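Local coordinates for protein alpha-glucosidase (Bacteroides thetaiotaomicron, PDB 5XFM) that hydrolyses beta-L-arabinopyranosides and alpha-galactosides as a bifunctional, calcium-binding glycoside hydrolase of family 97, at residues Q151-L156 / K178-M183; L156-D161 / Y173-K178; H191-P196 / L223-E228; R217-R222 / A235-E240; T436-W441 / F479-V484. The protein carries 1 engineered substitution. All blocks are in the same frame, centred on the assembly; numbering follows the deposited sequence.

Overall arrangement
Contacts 1 to 4 lie in the N-terminal region, whereas contact 5 joins two TIM-barrel loops almost at the centre of the chain. Contacts 2, 4 and 5 are buried; contacts 1 and 3 are partly exposed. Contact 2 is nested in the loop closed by contact 1, with L156 and K178 common to both, and its E174 reaches the calcium. Contacts 3 and 4 interlock, their segments alternating along the chain. Strand pairing and a clamped carboxylate mark contact 1, and short backbone bridges mark 3 and 4, with a carboxylate at a backbone N-H in 3 and a guanidinium at a carbonyl in 4. Contact 5 rests on nonpolar contact and one bridging water. R439 ties it to contacts 2 and 4.

Contact 1. Residues Q151-L156 / K178-M183; sequences QTTTFL and KADAPM
T153 and D180 meet through their polar ends: the hydroxyl OG1 of T153, set between the backbone N and the carbonyl carbon (chi1 52°) and so pointed at D180, donates to OD1 of D180 over 2.6 Å, nearly in line with the C-O bond. Next to them, T154 and A181 form an antiparallel hydrogen-bonded pair, T154 N to A181 O and A181 N to T154 O both measuring 2.9 Å. D180 and A181 face T154, a G1 beta bulge in which D180 takes a positive phi of 50°. The turn lies over the ring of F155, with D180 N 3.4 Å above the plane and over its centre, while CE2 of F155 touches CB of A179 at 3.7 Å. CG2 of T154 packs on CG of M183 at 3.6 Å, and a water links T154 OG1 with P182 O. K178 to P182 form the outer strand of a nine-stranded antiparallel sheet, and T153 is backbone-bonded to R200 on strand 197-200. R200 also forms a salt bridge with D180 OD1, and Y563 bonds to OD2. Held by a hydroxyl and a guanidinium at one oxygen and a phenol at the other, the carboxylate has its rotation fixed and probably stays ionised.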
# COMPACT_ATOMS: atom_id res chain seq x y z
N GLN A 151 11.35 9.39 23.46
CA GLN A 151 12.52 8.84 22.78
C GLN A 151 12.17 8.26 21.40
O GLN A 151 13.00 7.62 20.76
CB GLN A 151 13.17 7.74 23.63
CG GLN A 151 12.37 6.44 23.72
CD GLN A 151 11.22 6.49 24.71
OE1 GLN A 151 10.77 7.56 25.13
NE2 GLN A 151 10.73 5.32 25.09
N THR A 152 10.94 8.50 20.95
CA THR A 152 10.44 7.89 19.72
C THR A 152 11.09 8.48 18.47
O THR A 152 11.16 9.70 18.32
CB THR A 152 8.92 8.06 19.58
OG1 THR A 152 8.26 7.43 20.69
CG2 THR A 152 8.43 7.45 18.27
N THR A 153 11.57 7.61 17.57
CA THR A 153 12.02 8.09 16.25
C THR A 153 11.05 7.68 15.14
O THR A 153 10.16 6.85 15.34
CB THR A 153 13.44 7.60 15.92
OG1 THR A 153 13.52 6.18 16.08
CG2 THR A 153 14.46 8.27 16.83
N THR A 154 11.21 8.27 13.96
CA THR A 154 10.20 8.16 12.91
C THR A 154 10.75 7.72 11.55
O THR A 154 11.90 8.00 11.21
CB THR A 154 9.47 9.50 12.72
OG1 THR A 154 10.30 10.39 11.96
CG2 THR A 154 9.16 10.16 14.07
N PHE A 155 9.90 7.05 10.77
CA PHE A 155 10.19 6.65 9.40
C PHE A 155 9.05 7.14 8.52
O PHE A 155 8.11 6.39 8.24
CB PHE A 155 10.35 5.13 9.28
CG PHE A 155 11.47 4.55 10.12
CD1 PHE A 155 11.36 4.49 11.50
CD2 PHE A 155 12.60 4.02 9.52
CE1 PHE A 155 12.38 3.95 12.28
CE2 PHE A 155 13.62 3.48 10.29
CZ PHE A 155 13.51 3.44 11.67
N LEU A 156 9.13 8.39 8.10
CA LEU A 156 8.03 9.07 7.42
C LEU A 156 8.40 9.64 6.05
O LEU A 156 9.54 10.05 5.81
CB LEU A 156 7.52 10.22 8.30
CG LEU A 156 7.31 9.92 9.78
CD1 LEU A 156 7.01 11.18 10.59
CD2 LEU A 156 6.17 8.93 9.92
N LYS A 178 12.80 9.40 5.55
CA LYS A 178 13.96 9.53 6.41
C LYS A 178 13.89 8.46 7.50
O LYS A 178 12.86 8.31 8.17
CB LYS A 178 14.04 10.92 7.05
CG LYS A 178 14.19 12.06 6.08
CD LYS A 178 14.56 13.35 6.82
CE LYS A 178 13.38 13.88 7.64
NZ LYS A 178 13.72 15.09 8.45
N ALA A 179 14.97 7.70 7.67
CA ALA A 179 14.96 6.61 8.63
C ALA A 179 15.44 7.08 9.99
O ALA A 179 16.42 7.81 10.09
CB ALA A 179 15.82 5.45 8.14
N ASP A 180 14.73 6.66 11.04
CA ASP A 180 15.08 7.01 12.41
C ASP A 180 15.30 8.51 12.60
O ASP A 180 16.24 8.94 13.26
CB ASP A 180 16.31 6.22 12.86
CG ASP A 180 15.94 4.90 13.50
OD1 ASP A 180 15.14 4.92 14.46
OD2 ASP A 180 16.40 3.84 13.03
N ALA A 181 14.42 9.30 12.00
CA ALA A 181 14.45 10.75 12.15
C ALA A 181 13.95 11.15 13.53
O ALA A 181 13.09 10.48 14.11
CB ALA A 181 13.61 11.40 11.08
N PRO A 182 14.49 12.25 14.08
CA PRO A 182 13.93 12.78 15.32
C PRO A 182 12.49 13.23 15.10
O PRO A 182 12.15 13.63 13.98
CB PRO A 182 14.84 13.96 15.66
CG PRO A 182 16.05 13.81 14.79
CD PRO A 182 15.63 13.04 13.59
N MET A 183 11.65 13.13 16.13
CA MET A 183 10.26 13.58 16.05
C MET A 183 10.19 15.08 15.79
O MET A 183 9.27 15.56 15.12
CB MET A 183 9.48 13.23 17.32
CG MET A 183 8.78 11.88 17.26
SD MET A 183 7.68 11.58 18.65
CE MET A 183 8.65 12.18 20.02
O HOH W 1 10.20 12.94 12.32

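Contact 2. Residues L156-D161 / Y173-K178. With CA (calcium ion), chain E.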
# COMPACT_ATOMS: atom_id res chain seq x y z
N LEU A 156 9.13 8.39 8.10
CA LEU A 156 8.03 9.07 7.42
C LEU A 156 8.40 9.64 6.05
O LEU A 156 9.54 10.05 5.81
CB LEU A 156 7.52 10.22 8.30
CG LEU A 156 7.31 9.92 9.78
CD1 LEU A 156 7.01 11.18 10.59
CD2 LEU A 156 6.17 8.93 9.92
N CYS A 157 7.41 9.70 5.16
CA CYS A 157 7.54 10.46 3.92
C CYS A 157 6.50 11.57 3.93
O CYS A 157 5.34 11.35 4.31
CB CYS A 157 7.38 9.56 2.69
SG CYS A 157 5.77 8.75 2.56
N PRO A 158 6.91 12.77 3.52
CA PRO A 158 6.06 13.95 3.66
C PRO A 158 4.96 14.02 2.62
O PRO A 158 5.08 13.42 1.55
CB PRO A 158 7.05 15.09 3.46
CG PRO A 158 8.00 14.53 2.44
CD PRO A 158 8.18 13.09 2.83
N GLN A 159 3.89 14.72 2.96
CA GLN A 159 2.89 15.12 1.98
C GLN A 159 3.41 16.35 1.22
O GLN A 159 3.92 17.29 1.84
CB GLN A 159 1.55 15.40 2.66
CG GLN A 159 0.51 16.04 1.76
CD GLN A 159 0.02 15.12 0.65
OE1 GLN A 159 0.80 14.67 -0.19
NE2 GLN A 159 -1.28 14.86 0.63
N SER A 160 3.28 16.37 -0.10
CA SER A 160 3.84 17.47 -0.89
C SER A 160 2.92 18.69 -0.90
O SER A 160 1.82 18.65 -0.37
CB SER A 160 4.13 17.02 -2.33
OG SER A 160 2.93 16.83 -3.08
N ASP A 161 3.40 19.78 -1.50
CA ASP A 161 2.53 20.89 -1.85
C ASP A 161 1.51 20.38 -2.85
O ASP A 161 1.68 19.31 -3.43
CB ASP A 161 3.30 22.08 -2.44
CG ASP A 161 4.32 22.66 -1.49
OD1 ASP A 161 3.97 22.89 -0.31
OD2 ASP A 161 5.47 22.89 -1.92
N TYR A 173 1.53 10.85 -3.67
CA TYR A 173 2.11 9.89 -2.74
C TYR A 173 3.42 9.34 -3.28
O TYR A 173 3.69 8.14 -3.25
CB TYR A 173 1.11 8.76 -2.45
CG TYR A 173 0.02 9.18 -1.49
CD1 TYR A 173 -0.78 10.28 -1.78
CD2 TYR A 173 -0.21 8.48 -0.31
CE1 TYR A 173 -1.78 10.68 -0.91
CE2 TYR A 173 -1.21 8.87 0.56
CZ TYR A 173 -1.99 9.98 0.26
OH TYR A 173 -2.99 10.38 1.11
N GLU A 174 4.25 10.25 -3.78
CA GLU A 174 5.53 9.88 -4.37
C GLU A 174 6.67 10.66 -3.73
O GLU A 174 7.37 11.41 -4.40
CB GLU A 174 5.49 10.09 -5.89
CG GLU A 174 4.86 8.92 -6.65
CD GLU A 174 4.40 9.28 -8.06
OE1 GLU A 174 4.38 10.47 -8.42
OE2 GLU A 174 4.09 8.34 -8.83
N GLU A 175 6.88 10.46 -2.43
CA GLU A 175 7.92 11.20 -1.72
C GLU A 175 8.89 10.27 -1.00
O GLU A 175 8.65 9.06 -0.88
CB GLU A 175 7.29 12.18 -0.74
CG GLU A 175 6.26 13.11 -1.38
CD GLU A 175 6.86 14.07 -2.40
OE1 GLU A 175 8.02 14.50 -2.23
OE2 GLU A 175 6.16 14.37 -3.40
N GLU A 176 9.99 10.83 -0.53
CA GLU A 176 11.07 10.03 0.04
C GLU A 176 10.98 9.97 1.55
O GLU A 176 10.41 10.86 2.18
CB GLU A 176 12.42 10.60 -0.37
CG GLU A 176 12.72 10.47 -1.85
CD GLU A 176 14.03 11.11 -2.22
OE1 GLU A 176 15.07 10.42 -2.15
OE2 GLU A 176 14.03 12.30 -2.57
N TYR A 177 11.58 8.93 2.12
CA TYR A 177 11.60 8.70 3.56
C TYR A 177 12.88 9.18 4.24
O TYR A 177 13.91 9.35 3.58
CB TYR A 177 11.43 7.21 3.88
CG TYR A 177 10.09 6.61 3.52
CD1 TYR A 177 9.82 6.20 2.22
CD2 TYR A 177 9.11 6.44 4.50
CE1 TYR A 177 8.61 5.64 1.89
CE2 TYR A 177 7.89 5.87 4.18
CZ TYR A 177 7.64 5.48 2.87
OH TYR A 177 6.44 4.92 2.54
N LYS A 178 12.80 9.40 5.55
CA LYS A 178 13.96 9.53 6.41
C LYS A 178 13.89 8.46 7.50
O LYS A 178 12.86 8.31 8.17
CB LYS A 178 14.04 10.92 7.05
CG LYS A 178 14.19 12.06 6.08
CD LYS A 178 14.56 13.35 6.82
CE LYS A 178 13.38 13.88 7.64
NZ LYS A 178 13.72 15.09 8.45
CA CA E . 3.71 7.74 -11.27
O HOH W 2 2.09 12.87 -1.47
O HOH W 3 4.67 10.04 -11.54
O HOH W 4 1.87 9.16 -11.70
O HOH W 5 4.81 9.00 -13.57
O HOH W 6 2.78 6.46 -13.08
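Q159 is joined to Y173 through a water that donates to OE1 of Q159 at 2.6 Å and weakly accepts from Y173 N. The same OE1 takes a second, weak bond from S160 N at 3.0 Å. The ring of Y173 lies alongside the barrel region, where its OH bonds to D408 and R439. Toward K178 the contact turns nonpolar: CB of C157 sits over the middle of the Y177 ring, 3.9 Å from its centroid and 5° off the normal. With SG between the backbone N and the carbonyl carbon (chi1 62°), the sulfur also lies over that face, a Cys sulfur-aromatic contact. An alanine at Y177 would probably open a gap beneath C157, whose sulfur would lose its aromatic partner. Both segments belong to the long connection between antiparallel strands 153-156 and 178-182, which here reaches out to the metal. E175 folds back on P158, its CG 3.2 Å from P158 O, and its carboxylate is bound by K170 and Y189. On the neighbouring residue the chain runs out extended beyond CG, and OE2 of E174 binds the calcium ion at 2.5 Å, with E452, E458 and four waters among the other ligands.

Contact 3. Residues H191-P196 / L223-E228; sequences HGYTFP and LSDVSE
Y193 and L223 are joined by two backbone hydrogen bonds, Y193 N to L223 O at 2.7 Å and L223 N to Y193 O at 2.8 Å, which make an isolated antiparallel bridge. The close approach continues at G192, whose CA lies 3.2 Å from L223 O in a CA-H...O contact. A side chain at G192 would run into that carbonyl, and the positive phi of 66° also suits a glycine. Among the polar side chains, D225, its CG beside the backbone N and anti to the carbonyl carbon (chi1 -84°), turns its carboxylate to the opposing backbone, with OD1 accepting a weak bond from G192 N at 3.4 Å; S187 is the main partner of OD2. A water in the plane of the Y193 ring lies 2.7 Å from the hydroxyl OH of Y193 and accepts a bond from V226 N, so the tyrosine is tied to the loop by way of solvent. S224 OG donates to D225 O at 2.8 Å and accepts from T233 N. The nonpolar part is the crossing of F195 and L223 at about a right angle, CE1 of F195 against CG of L223 at 3.6 Å. Around this loop pair, Y193, L223 and V226 pack on Y232 of strand 231-235, F195 rests on V209 and S210 of strand 206-212, and backbone bonds from G192 and T194 lead to Q159 and C157.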
# COMPACT_ATOMS: atom_id res chain seq x y z
N HIS A 191 3.46 20.10 5.27
CA HIS A 191 2.09 19.58 5.21
C HIS A 191 1.96 18.22 5.89
O HIS A 191 1.06 17.45 5.57
CB HIS A 191 1.61 19.51 3.76
CG HIS A 191 1.61 20.84 3.06
ND1 HIS A 191 0.84 21.90 3.47
CD2 HIS A 191 2.30 21.27 1.97
CE1 HIS A 191 1.05 22.93 2.67
NE2 HIS A 191 1.92 22.58 1.75
N GLY A 192 2.85 17.94 6.84
CA GLY A 192 2.84 16.66 7.53
C GLY A 192 3.20 15.47 6.64
O GLY A 192 3.96 15.61 5.69
N TYR A 193 2.63 14.31 6.94
CA TYR A 193 3.08 13.06 6.34
C TYR A 193 1.92 12.19 5.88
O TYR A 193 0.86 12.17 6.52
CB TYR A 193 3.95 12.29 7.33
CG TYR A 193 4.96 13.18 8.01
CD1 TYR A 193 6.20 13.42 7.45
CD2 TYR A 193 4.66 13.80 9.22
CE1 TYR A 193 7.12 14.24 8.07
CE2 TYR A 193 5.57 14.62 9.85
CZ TYR A 193 6.80 14.84 9.27
OH TYR A 193 7.71 15.65 9.89
N THR A 194 2.10 11.46 4.79
CA THR A 194 1.04 10.57 4.33
C THR A 194 1.17 9.18 4.94
O THR A 194 2.28 8.73 5.24
CB THR A 194 1.00 10.46 2.80
OG1 THR A 194 2.22 9.90 2.31
CG2 THR A 194 0.74 11.82 2.18
N PHE A 195 0.03 8.52 5.12
CA PHE A 195 -0.03 7.17 5.68
C PHE A 195 0.61 6.16 4.73
O PHE A 195 0.69 6.41 3.53
CB PHE A 195 -1.49 6.77 5.97
CG PHE A 195 -2.12 7.52 7.11
CD1 PHE A 195 -1.49 7.59 8.34
CD2 PHE A 195 -3.35 8.14 6.95
CE1 PHE A 195 -2.07 8.28 9.40
CE2 PHE A 195 -3.93 8.83 8.00
CZ PHE A 195 -3.29 8.90 9.23
N PRO A 196 1.10 5.03 5.28
CA PRO A 196 1.18 4.76 6.72
C PRO A 196 2.45 5.35 7.32
O PRO A 196 3.36 5.74 6.59
CB PRO A 196 1.16 3.23 6.79
CG PRO A 196 1.86 2.82 5.52
CD PRO A 196 1.42 3.83 4.49
N LEU A 223 -1.18 12.52 8.36
CA LEU A 223 -0.71 13.07 9.63
C LEU A 223 -0.19 14.50 9.45
O LEU A 223 0.45 14.82 8.44
CB LEU A 223 0.37 12.19 10.27
CG LEU A 223 -0.09 10.87 10.91
CD1 LEU A 223 1.04 10.22 11.72
CD2 LEU A 223 -1.33 11.07 11.77
N SER A 224 -0.49 15.36 10.42
CA SER A 224 0.04 16.72 10.44
C SER A 224 1.52 16.72 10.79
O SER A 224 2.12 15.68 11.05
CB SER A 224 -0.70 17.59 11.46
OG SER A 224 -0.45 17.15 12.79
N ASP A 225 2.12 17.91 10.78
CA ASP A 225 3.43 18.08 11.39
C ASP A 225 3.27 17.85 12.89
O ASP A 225 2.15 17.88 13.43
CB ASP A 225 3.99 19.47 11.11
CG ASP A 225 4.69 19.56 9.76
OD1 ASP A 225 4.21 20.32 8.89
OD2 ASP A 225 5.73 18.90 9.58
N VAL A 226 4.39 17.58 13.57
CA VAL A 226 4.37 17.42 15.01
C VAL A 226 3.99 18.73 15.66
O VAL A 226 4.24 19.80 15.11
CB VAL A 226 5.73 16.99 15.58
CG1 VAL A 226 5.59 16.52 17.03
CG2 VAL A 226 6.31 15.91 14.77
N SER A 227 3.33 18.62 16.80
CA SER A 227 3.07 19.76 17.66
C SER A 227 3.33 19.29 19.08
O SER A 227 3.36 18.08 19.33
CB SER A 227 1.63 20.26 17.50
OG SER A 227 0.71 19.32 18.02
N GLU A 228 3.59 20.23 19.98
CA GLU A 228 3.83 19.90 21.39
C GLU A 228 4.97 18.91 21.58
O GLU A 228 5.01 18.21 22.59
CB GLU A 228 2.55 19.36 22.03
CG GLU A 228 1.39 20.35 22.00
CD GLU A 228 0.11 19.78 22.58
OE1 GLU A 228 0.17 18.79 23.34
OE2 GLU A 228 -0.97 20.33 22.27
O HOH W 7 6.98 17.17 12.00

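Contact 4. Residues R217-R222 / A235-E240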
# COMPACT_ATOMS: atom_id res chain seq x y z
N ARG A 217 -17.67 8.01 1.15
CA ARG A 217 -18.33 8.68 2.27
C ARG A 217 -17.39 9.54 3.13
O ARG A 217 -17.82 10.11 4.12
CB ARG A 217 -19.04 7.64 3.15
CG ARG A 217 -20.38 7.18 2.57
CD ARG A 217 -20.88 5.89 3.19
NE ARG A 217 -20.01 4.76 2.90
CZ ARG A 217 -20.00 3.62 3.58
NH1 ARG A 217 -20.83 3.45 4.61
NH2 ARG A 217 -19.17 2.64 3.24
N TYR A 218 -16.13 9.66 2.73
CA TYR A 218 -15.20 10.48 3.50
C TYR A 218 -14.06 10.97 2.62
O TYR A 218 -14.02 10.69 1.42
CB TYR A 218 -14.64 9.68 4.68
CG TYR A 218 -14.46 10.44 5.99
CD1 TYR A 218 -15.55 10.70 6.81
CD2 TYR A 218 -13.20 10.84 6.42
CE1 TYR A 218 -15.40 11.36 8.02
CE2 TYR A 218 -13.04 11.51 7.63
CZ TYR A 218 -14.14 11.77 8.43
OH TYR A 218 -14.00 12.42 9.63
N CYS A 219 -13.14 11.70 3.23
CA CYS A 219 -11.92 12.11 2.55
C CYS A 219 -10.79 11.19 2.99
O CYS A 219 -10.90 10.50 4.01
CB CYS A 219 -11.59 13.56 2.89
SG CYS A 219 -11.34 13.84 4.67
N GLY A 220 -9.70 11.16 2.23
CA GLY A 220 -8.49 10.49 2.67
C GLY A 220 -7.80 11.41 3.66
O GLY A 220 -7.81 12.63 3.49
N SER A 221 -7.21 10.85 4.71
CA SER A 221 -6.54 11.68 5.70
C SER A 221 -5.04 11.39 5.76
O SER A 221 -4.55 10.45 5.12
CB SER A 221 -7.17 11.49 7.08
OG SER A 221 -8.43 12.14 7.15
N ARG A 222 -4.33 12.20 6.53
CA ARG A 222 -2.88 12.07 6.67
C ARG A 222 -2.47 12.55 8.06
O ARG A 222 -3.33 12.93 8.86
CB ARG A 222 -2.16 12.89 5.60
CG ARG A 222 -2.21 14.36 5.89
CD ARG A 222 -1.58 15.18 4.80
NE ARG A 222 -1.63 16.59 5.15
CZ ARG A 222 -2.66 17.38 4.91
NH1 ARG A 222 -3.73 16.89 4.31
NH2 ARG A 222 -2.62 18.65 5.27
N ALA A 235 -5.07 15.01 9.82
CA ALA A 235 -5.35 16.20 9.02
C ALA A 235 -6.15 15.84 7.78
O ALA A 235 -5.92 14.79 7.17
CB ALA A 235 -4.05 16.89 8.63
N PHE A 236 -7.07 16.72 7.39
CA PHE A 236 -7.87 16.53 6.19
C PHE A 236 -7.10 17.10 4.99
O PHE A 236 -6.11 17.81 5.17
CB PHE A 236 -9.23 17.21 6.35
CG PHE A 236 -10.16 16.51 7.30
CD1 PHE A 236 -9.88 15.22 7.74
CD2 PHE A 236 -11.29 17.15 7.79
CE1 PHE A 236 -10.72 14.58 8.63
CE2 PHE A 236 -12.13 16.51 8.68
CZ PHE A 236 -11.85 15.23 9.10
N PRO A 237 -7.54 16.78 3.75
CA PRO A 237 -6.80 17.26 2.58
C PRO A 237 -6.69 18.78 2.49
O PRO A 237 -7.51 19.50 3.07
CB PRO A 237 -7.60 16.70 1.39
CG PRO A 237 -8.90 16.22 1.96
CD PRO A 237 -8.62 15.85 3.37
N MET A 238 -5.68 19.26 1.78
CA MET A 238 -5.48 20.68 1.58
C MET A 238 -6.45 21.25 0.55
O MET A 238 -6.80 20.57 -0.41
CB MET A 238 -4.03 20.95 1.16
CG MET A 238 -3.02 20.40 2.15
SD MET A 238 -1.36 20.29 1.46
CE MET A 238 -1.60 19.07 0.18
N ALA A 239 -6.89 22.48 0.76
CA ALA A 239 -7.85 23.13 -0.11
C ALA A 239 -7.34 23.26 -1.54
O ALA A 239 -8.11 23.22 -2.50
CB ALA A 239 -8.22 24.50 0.45
N GLU A 240 -6.03 23.40 -1.69
CA GLU A 240 -5.44 23.60 -3.01
C GLU A 240 -5.41 22.32 -3.85
O GLU A 240 -5.08 22.38 -5.03
CB GLU A 240 -4.02 24.16 -2.89
CG GLU A 240 -3.93 25.57 -2.32
CD GLU A 240 -4.00 25.59 -0.80
OE1 GLU A 240 -4.04 24.50 -0.19
OE2 GLU A 240 -4.01 26.70 -0.23
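R222 and A235 pair where the short strand 222-223 meets the end of strand 231-235, at the margin of a curled antiparallel sheet in the N-terminal, galactose-mutarotase-like region. Their backbones form an antiparallel hydrogen-bonded pair, R222 N to A235 O at 3.1 Å and A235 N to R222 O at 2.9 Å. On the same face of this sheet, the R222 side chain folds over its partner. CG stands between the backbone N and the carbonyl carbon (chi1 74°), the chain then runs extended to NE, and the turn at chi4 (-86°) lays one face of the guanidinium against A235, whose CB lies over the centre of the R222 guanidinium, 4.0 Å from its plane. NH1 of R222 donates a weak, bent bond to F236 O at 2.7 Å, and CA of P237 meets the edge of the group in its plane. M238 crosses R222 at about a right angle, with CG near NH2. The second cluster surrounds the F236 ring. SG of C219 stands over one face, 4.1 Å from the centroid of the F236 ring, in a Cys sulfur-aromatic contact, and also touches CD of P237 at 3.6 Å. S221 OG lies at the ring edge, 3.5 Å from CD1 of F236. The ring of Y218 is steeply inclined to that of F236, the planes 84° apart, and its hydroxyl bonds to E142. H191 O at NE and, more weakly, F236 O at NH1 restrain the rotation of the buried guanidinium, and their dipoles probably help to stabilise its positive charge.

Contact 5. Residues T436-W441 / F479-V484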
# COMPACT_ATOMS: atom_id res chain seq x y z
N THR A 436 -3.58 7.99 -4.51
CA THR A 436 -3.47 7.96 -3.07
C THR A 436 -3.26 6.53 -2.58
O THR A 436 -3.44 5.57 -3.34
CB THR A 436 -4.71 8.55 -2.42
OG1 THR A 436 -4.49 8.71 -1.01
CG2 THR A 436 -5.93 7.66 -2.66
N LEU A 437 -2.91 6.41 -1.30
CA LEU A 437 -2.72 5.12 -0.66
C LEU A 437 -4.03 4.34 -0.67
O LEU A 437 -5.09 4.92 -0.45
CB LEU A 437 -2.25 5.32 0.79
CG LEU A 437 -1.96 4.07 1.62
CD1 LEU A 437 -0.59 3.54 1.23
CD2 LEU A 437 -2.02 4.35 3.13
N PRO A 438 -3.96 3.03 -0.96
CA PRO A 438 -5.15 2.18 -0.87
C PRO A 438 -5.52 1.97 0.60
O PRO A 438 -4.64 1.81 1.44
CB PRO A 438 -4.71 0.87 -1.52
CG PRO A 438 -3.24 0.83 -1.28
CD PRO A 438 -2.78 2.26 -1.39
N ARG A 439 -6.81 2.00 0.91
CA ARG A 439 -7.21 1.92 2.30
C ARG A 439 -8.14 0.73 2.54
O ARG A 439 -9.34 0.89 2.74
CB ARG A 439 -7.87 3.24 2.71
CG ARG A 439 -6.85 4.32 3.10
CD ARG A 439 -7.26 5.66 2.52
NE ARG A 439 -6.49 6.80 3.02
CZ ARG A 439 -5.63 7.51 2.28
NH1 ARG A 439 -5.39 7.17 1.02
NH2 ARG A 439 -5.00 8.55 2.81
N GLY A 440 -7.56 -0.47 2.50
CA GLY A 440 -8.34 -1.69 2.63
C GLY A 440 -9.09 -2.00 1.34
O GLY A 440 -10.09 -2.71 1.35
N TRP A 441 -8.60 -1.45 0.23
CA TRP A 441 -9.36 -1.49 -1.02
C TRP A 441 -9.49 -2.88 -1.68
O TRP A 441 -10.46 -3.12 -2.40
CB TRP A 441 -8.75 -0.49 -2.01
CG TRP A 441 -9.09 0.94 -1.67
CD1 TRP A 441 -9.71 1.37 -0.53
CD2 TRP A 441 -8.88 2.10 -2.48
NE1 TRP A 441 -9.89 2.73 -0.58
CE2 TRP A 441 -9.38 3.21 -1.76
CE3 TRP A 441 -8.31 2.32 -3.74
CZ2 TRP A 441 -9.34 4.51 -2.26
CZ3 TRP A 441 -8.27 3.61 -4.24
CH2 TRP A 441 -8.77 4.69 -3.50
N PHE A 479 7.85 -3.07 5.54
CA PHE A 479 7.51 -2.59 6.88
C PHE A 479 6.46 -1.47 6.87
O PHE A 479 5.79 -1.24 7.88
CB PHE A 479 8.77 -2.08 7.61
CG PHE A 479 9.85 -3.12 7.80
CD1 PHE A 479 10.95 -3.16 6.95
CD2 PHE A 479 9.77 -4.04 8.83
CE1 PHE A 479 11.95 -4.10 7.13
CE2 PHE A 479 10.77 -4.99 9.01
CZ PHE A 479 11.86 -5.02 8.16
N ILE A 480 6.34 -0.77 5.75
CA ILE A 480 5.52 0.45 5.70
C ILE A 480 4.52 0.48 4.54
O ILE A 480 3.39 0.02 4.68
CB ILE A 480 6.42 1.72 5.65
CG1 ILE A 480 7.45 1.69 6.79
CG2 ILE A 480 5.59 2.99 5.75
CD1 ILE A 480 8.41 2.85 6.81
N ARG A 481 4.91 1.01 3.38
CA ARG A 481 3.94 1.24 2.31
C ARG A 481 3.19 -0.02 1.90
O ARG A 481 1.97 -0.02 1.78
CB ARG A 481 4.63 1.84 1.08
CG ARG A 481 3.81 1.76 -0.22
CD ARG A 481 2.47 2.50 -0.16
NE ARG A 481 1.74 2.36 -1.42
CZ ARG A 481 0.99 1.31 -1.74
NH1 ARG A 481 0.83 0.31 -0.88
NH2 ARG A 481 0.40 1.27 -2.93
N ASN A 482 3.93 -1.11 1.70
CA ASN A 482 3.37 -2.32 1.13
C ASN A 482 2.65 -3.21 2.17
O ASN A 482 1.83 -4.06 1.81
CB ASN A 482 4.48 -3.08 0.39
CG ASN A 482 3.95 -4.13 -0.56
OD1 ASN A 482 4.62 -5.12 -0.84
ND2 ASN A 482 2.74 -3.92 -1.07
N THR A 483 2.94 -3.00 3.45
CA THR A 483 2.34 -3.81 4.51
C THR A 483 0.83 -3.54 4.66
O THR A 483 0.09 -4.40 5.13
CB THR A 483 3.04 -3.59 5.89
OG1 THR A 483 2.82 -4.72 6.73
CG2 THR A 483 2.54 -2.34 6.61
N VAL A 484 0.38 -2.34 4.30
CA VAL A 484 -1.04 -2.03 4.42
C VAL A 484 -1.79 -2.19 3.10
O VAL A 484 -3.00 -1.98 3.05
CB VAL A 484 -1.27 -0.58 4.92
CG1 VAL A 484 -0.61 -0.37 6.28
CG2 VAL A 484 -0.76 0.42 3.90
O HOH W 8 -5.34 -1.77 1.18
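L437 and R481 run alongside each other, pointing opposite ways, with CD1 of L437 and CD of R481 closest at 3.5 Å. R481 CG lies anti to the backbone N (chi1 164°), and a bend at chi2 brings CD there. P438 reaches R481 tip to tip: CD of P438 stands 3.6 Å above the guanidinium plane, on the face that CD1 of L437 also covers. CG2 of V484 lies a looser 4.1 Å from CD1 of L437. No direct polar bond joins the segments; instead a water accepts from N of G440, the N-cap residue of helix 441-444, at 2.9 Å and donates to V484 O at 3.0 Å. Within 436-441, NH1 of R439 donates to T436 OG1 at 2.7 Å, and its NE forms a salt bridge with E211. NE of R481 bonds to A453 O, and NH2 to E452 O and S486 O. An alanine at R481 would probably leave those carbonyls without these donors and open a gap beside L437 and P438. The contact joins the beta-to-alpha loop after strand 429-432 of the TIM barrel to a later loop, and R481, its side chain about 11 Å from the calcium ion, may help to position the backbone of the calcium ligand E452.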